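Local coordinates for GCN5-related N-acetyltransferase (Ralstonia eutropha JMP134, PDB 2Q0Y) that transfers an acetyl group, as a GCN5-related N-acetyltransferase, probably from acetyl-coenzyme A to an amine of its substrate, at the interface of chains A and B. Numbering follows the deposited sequence. Chains: chain A/B, GCN5-related N-acetyltransferase.

Contact 1: the interface of chains A and B. Residues chain A 113, 116-117, 121-124; chain B 149-152.
The amino nitrogen NZ of B:Lys149 meets the carboxylate OE1 of A:Glu113 at 2.7 Å, a salt bridge and hydrogen bond in one. NZ comes from above the carboxylate plane, 37° out of it. The lysine chain is extended along its whole length, with CG anti to the backbone N (chi1 -177°), and this carries the amino group from its strand to the helix of the other subunit. A:Glu113 is also extended beyond CG, and the two side chains cross at about a right angle, meeting at their tips.

B:Ile151 hides more surface than any other residue of the patch, packing its two branches against different neighbours. Its methyl CG2, anti to the backbone N, lies against the helix 104-118, 3.8 Å from both CA of A:Ala117 and CB of A:Phe116. The other branch turns to the strand: CG1 is 3.9 Å from CB of A:Ala124. The isoleucine thus wedges between helix and strand of chain A.

Backbone bonds fix the register. A:Ala124 and B:Lys149 exchange an antiparallel pair, N to O in both directions, each 3.0 Å. Beyond them the amide of B:Ile151 reaches O of A:Ala122 at 2.8 Å, and N of B:Ala152 bonds to O of A:Ile121, which carries the pairing past the end of the strand.

The patch lays the C-terminal end of chain B against the strand 123-127 and the helix 104-118 of chain A, and so would fasten the tail of each subunit to the body of its partner.

Contact 2: the interface of chains A and B. Residues chain A 125-127, 142, 144, 146; chain B 127, 144, 146-148.
The hydroxyl OG1 of A:Thr144 gives a 2.6 Å hydrogen bond to the carboxylate OE1 of B:Glu146, which receives it on its anti lone pair. OG1 sits between the backbone N and the carbonyl carbon (chi1 78°), where it also accepts the amide of its own chain's A:Glu146 at 3.2 Å. One hydroxyl therefore ties two glutamates from different subunits. The twin bond, B:Thr144 to A:Glu146, completes a tight core around the two-fold axis.

There the glutamate chains cross at about a right angle, and their OE2 atoms come within 3.2 Å, their carboxylate planes 31° apart. A cation could ease so close an approach, and the magnesium ion bound at A:His127 and A:Glu146 and their chain B copies may do so, though it could come from the crystallisation medium. The imidazole of A:His127 sets its CD2 3.6 Å from CB of B:Glu146, and its ring edge faces the carboxylate of its own A:Glu146 in plane. The methyl CG2 of A:Thr144 lies near the same OE1 of B:Glu146 and also packs 3.6 Å from CB of B:Ser148.

Toward A:Ser142 the contact is looser and wetter. Its backbone still pairs in both directions with B:Ser148, but its OG holds a water at 2.7 Å, and that water lies 3.3 Å from O of B:Ser148. On the far face of the sheet from the glutamates, B:Met147, a selenomethionine, runs beside A:Leu126, pointing the same way, with CB 4.0 Å from CD1.

In the fold, the strand 146-150 of chain B lies between the strands 123-127 and 142-143 of chain A, bonded antiparallel to both.

Contact 1: the interface of chains A and B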
loop_
_atom_site.group_PDB
_atom_site.type_symbol
_atom_site.label_atom_id
_atom_site.label_comp_id
_atom_site.label_asym_id
_atom_site.label_seq_id
_atom_site.Cartn_x
_atom_site.Cartn_y
_atom_site.Cartn_z
ATOM N N GLU A 113 8.785 13.879 5.275
ATOM C CA GLU A 113 7.458 14.453 5.508
ATOM C C GLU A 113 7.346 15.882 4.935
ATOM O O GLU A 113 6.325 16.237 4.354
ATOM C CB GLU A 113 7.104 14.452 6.980
ATOM C CG GLU A 113 6.955 13.038 7.549
ATOM C CD GLU A 113 6.655 13.010 9.038
ATOM O OE1 GLU A 113 6.324 14.057 9.640
ATOM O OE2 GLU A 113 6.807 11.918 9.610
ATOM N N PHE A 116 6.856 15.744 1.199
ATOM C CA PHE A 116 5.450 15.469 0.896
ATOM C C PHE A 116 4.589 16.733 1.059
ATOM O O PHE A 116 3.712 17.003 0.240
ATOM C CB PHE A 116 4.882 14.356 1.793
ATOM C CG PHE A 116 5.386 12.973 1.475
ATOM C CD1 PHE A 116 5.658 12.568 0.168
ATOM C CD2 PHE A 116 5.558 12.063 2.496
ATOM C CE1 PHE A 116 6.115 11.296 -0.099
ATOM C CE2 PHE A 116 6.029 10.774 2.226
ATOM C CZ PHE A 116 6.300 10.402 0.926
ATOM N N ALA A 117 4.862 17.516 2.096
ATOM C CA ALA A 117 4.124 18.762 2.327
ATOM C C ALA A 117 4.328 19.757 1.179
ATOM O O ALA A 117 3.379 20.358 0.699
ATOM C CB ALA A 117 4.494 19.383 3.630
ATOM N N ILE A 121 0.870 16.728 -0.753
ATOM C CA ILE A 121 0.345 15.377 -0.549
ATOM C C ILE A 121 -0.433 15.322 0.745
ATOM O O ILE A 121 0.076 15.724 1.790
ATOM C CB ILE A 121 1.493 14.357 -0.472
ATOM C CG1 ILE A 121 2.337 14.386 -1.754
ATOM C CG2 ILE A 121 0.983 12.942 -0.185
ATOM C CD1 ILE A 121 1.569 14.104 -3.012
ATOM N N ALA A 122 -1.673 14.834 0.678
ATOM C CA ALA A 122 -2.567 14.805 1.846
ATOM C C ALA A 122 -2.205 13.755 2.903
ATOM O O ALA A 122 -2.366 13.995 4.094
ATOM C CB ALA A 122 -4.011 14.587 1.389
ATOM N N PHE A 123 -1.722 12.598 2.467
ATOM C CA PHE A 123 -1.665 11.410 3.334
ATOM C C PHE A 123 -0.489 10.551 2.914
ATOM O O PHE A 123 -0.209 10.435 1.719
ATOM C CB PHE A 123 -2.987 10.650 3.163
ATOM C CG PHE A 123 -3.201 9.507 4.117
ATOM C CD1 PHE A 123 -3.484 9.738 5.454
ATOM C CD2 PHE A 123 -3.177 8.198 3.656
ATOM C CE1 PHE A 123 -3.725 8.672 6.313
ATOM C CE2 PHE A 123 -3.433 7.139 4.526
ATOM C CZ PHE A 123 -3.702 7.394 5.841
ATOM N N ALA A 124 0.179 9.940 3.888
ATOM C CA ALA A 124 1.317 9.071 3.610
ATOM C C ALA A 124 1.270 7.808 4.450
ATOM O O ALA A 124 0.641 7.776 5.535
ATOM C CB ALA A 124 2.606 9.821 3.879
ATOM N N LYS B 149 0.121 8.629 8.313
ATOM C CA LYS B 149 0.109 9.958 8.874
ATOM C C LYS B 149 -0.464 10.977 7.878
ATOM O O LYS B 149 -0.076 10.986 6.708
ATOM C CB LYS B 149 1.519 10.380 9.274
ATOM C CG LYS B 149 1.594 11.722 9.945
ATOM C CD LYS B 149 3.004 12.101 10.337
ATOM C CE LYS B 149 3.030 13.426 11.046
ATOM N NZ LYS B 149 4.408 13.799 11.513
ATOM N N PRO B 150 -1.408 11.818 8.324
ATOM C CA PRO B 150 -1.806 12.920 7.468
ATOM C C PRO B 150 -0.646 13.887 7.324
ATOM O O PRO B 150 0.070 14.146 8.294
ATOM C CB PRO B 150 -2.946 13.576 8.246
ATOM C CG PRO B 150 -3.433 12.478 9.159
ATOM C CD PRO B 150 -2.204 11.793 9.569
ATOM N N ILE B 151 -0.466 14.410 6.119
ATOM C CA ILE B 151 0.604 15.381 5.861
ATOM C C ILE B 151 -0.052 16.746 5.655
ATOM O O ILE B 151 -0.136 17.527 6.601
ATOM C CB ILE B 151 1.469 14.955 4.661
ATOM C CG1 ILE B 151 2.013 13.543 4.855
ATOM C CG2 ILE B 151 2.599 15.954 4.437
ATOM C CD1 ILE B 151 2.956 13.370 6.041
ATOM N N ALA B 152 -0.524 17.044 4.447
ATOM C CA ALA B 152 -1.241 18.300 4.195
ATOM C C ALA B 152 -2.746 18.153 4.492
ATOM O O ALA B 152 -3.452 19.142 4.663
ATOM C CB ALA B 152 -1.012 18.761 2.764
#

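Contact 2: the interface of chains A and B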
loop_
_atom_site.group_PDB
_atom_site.type_symbol
_atom_site.label_atom_id
_atom_site.label_comp_id
_atom_site.label_asym_id
_atom_site.label_seq_id
_atom_site.Cartn_x
_atom_site.Cartn_y
_atom_site.Cartn_z
ATOM N N VAL A 125 1.951 6.780 3.950
ATOM C CA VAL A 125 2.045 5.492 4.629
ATOM C C VAL A 125 3.483 4.989 4.574
ATOM O O VAL A 125 4.296 5.482 3.801
ATOM C CB VAL A 125 1.089 4.421 4.032
ATOM C CG1 VAL A 125 -0.386 4.829 4.197
ATOM C CG2 VAL A 125 1.402 4.158 2.584
ATOM N N LEU A 126 3.788 4.036 5.448
ATOM C CA LEU A 126 5.091 3.366 5.489
ATOM C C LEU A 126 4.855 1.982 6.065
ATOM O O LEU A 126 3.813 1.749 6.670
ATOM C CB LEU A 126 6.096 4.167 6.347
ATOM C CG LEU A 126 5.812 4.462 7.825
ATOM C CD1 LEU A 126 6.063 3.265 8.751
ATOM C CD2 LEU A 126 6.649 5.651 8.277
ATOM N N HIS A 127 5.798 1.064 5.874
ATOM C CA HIS A 127 5.749 -0.226 6.556
ATOM C C HIS A 127 6.894 -0.278 7.542
ATOM O O HIS A 127 8.068 -0.202 7.155
ATOM C CB HIS A 127 5.817 -1.367 5.559
ATOM C CG HIS A 127 4.597 -1.477 4.703
ATOM N ND1 HIS A 127 4.518 -0.913 3.452
ATOM C CD2 HIS A 127 3.409 -2.089 4.916
ATOM C CE1 HIS A 127 3.334 -1.174 2.926
ATOM N NE2 HIS A 127 2.637 -1.874 3.802
ATOM N N SER A 142 0.283 6.378 12.883
ATOM C CA SER A 142 -0.665 5.429 13.473
ATOM C C SER A 142 -0.684 4.124 12.693
ATOM O O SER A 142 -0.624 4.141 11.473
ATOM C CB SER A 142 -2.089 5.984 13.457
ATOM O OG SER A 142 -2.185 7.201 14.166
ATOM N N THR A 144 -2.264 1.129 10.690
ATOM C CA THR A 144 -3.407 1.019 9.801
ATOM C C THR A 144 -4.055 -0.357 9.941
ATOM O O THR A 144 -3.610 -1.195 10.711
ATOM C CB THR A 144 -3.064 1.262 8.329
ATOM O OG1 THR A 144 -2.439 0.097 7.756
ATOM C CG2 THR A 144 -2.170 2.487 8.164
ATOM N N GLU A 146 -4.210 -2.523 7.478
ATOM C CA GLU A 146 -3.711 -3.378 6.416
ATOM C C GLU A 146 -3.465 -4.796 6.902
ATOM O O GLU A 146 -2.968 -5.024 8.011
ATOM C CB GLU A 146 -2.436 -2.797 5.810
ATOM C CG GLU A 146 -2.009 -3.521 4.553
ATOM C CD GLU A 146 -0.738 -2.984 3.975
ATOM O OE1 GLU A 146 0.333 -3.146 4.579
ATOM O OE2 GLU A 146 -0.823 -2.383 2.903
ATOM N N HIS B 127 -6.966 -3.411 3.016
ATOM C CA HIS B 127 -7.165 -2.621 4.228
ATOM C C HIS B 127 -8.516 -2.982 4.805
ATOM O O HIS B 127 -9.554 -2.785 4.158
ATOM C CB HIS B 127 -7.063 -1.137 3.928
ATOM C CG HIS B 127 -5.682 -0.704 3.557
ATOM N ND1 HIS B 127 -5.267 -0.593 2.252
ATOM C CD2 HIS B 127 -4.623 -0.350 4.321
ATOM C CE1 HIS B 127 -4.010 -0.185 2.223
ATOM N NE2 HIS B 127 -3.591 -0.045 3.467
ATOM N N THR B 144 -0.319 -6.322 8.978
ATOM C CA THR B 144 0.995 -5.867 8.561
ATOM C C THR B 144 1.501 -4.777 9.504
ATOM O O THR B 144 0.830 -4.392 10.450
ATOM C CB THR B 144 1.034 -5.341 7.124
ATOM O OG1 THR B 144 0.493 -4.008 7.058
ATOM C CG2 THR B 144 0.287 -6.272 6.174
ATOM N N GLU B 146 2.108 -1.703 8.525
ATOM C CA GLU B 146 1.828 -0.409 7.928
ATOM C C GLU B 146 1.381 0.607 8.965
ATOM O O GLU B 146 0.617 0.298 9.887
ATOM C CB GLU B 146 0.776 -0.539 6.828
ATOM C CG GLU B 146 0.620 0.730 6.020
ATOM C CD GLU B 146 -0.437 0.623 4.967
ATOM O OE1 GLU B 146 -1.629 0.539 5.294
ATOM O OE2 GLU B 146 -0.057 0.615 3.795
HETATM N N MSE B 147 1.873 1.829 8.798
HETATM C CA MSE B 147 1.460 2.958 9.589
HETATM C C MSE B 147 1.208 4.119 8.642
HETATM O O MSE B 147 1.712 4.136 7.517
HETATM C CB MSE B 147 2.542 3.333 10.617
HETATM C CG MSE B 147 2.942 2.181 11.539
HETATM SE SE MSE B 147 4.321 2.662 12.776
HETATM C CE MSE B 147 3.264 3.677 14.000
ATOM N N SER B 148 0.438 5.089 9.112
ATOM C CA SER B 148 0.033 6.216 8.297
ATOM C C SER B 148 0.082 7.527 9.067
ATOM O O SER B 148 0.079 7.543 10.308
ATOM C CB SER B 148 -1.380 5.990 7.751
ATOM O OG SER B 148 -2.381 6.075 8.774
HETATM O O HOH W 1 -1.651 9.275 12.471
#

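Contact 1 and contact 2 follow each other along one seam, the centres of their C-alpha atoms about 14 Å apart. Both use the strand 123-127 of chain A and the strand 146-150 of chain B: contact 2 lies near the two-fold axis, and contact 1 continues outward to the C-terminal tail and the helix 104-118. Each has its twin with the chains exchanged. The arrangement looks like an exchange of C-terminal strands, each subunit completing the other's GNAT sheet. Such interlocking suggests a stable dimer, although the crystal structure alone does not prove it in solution.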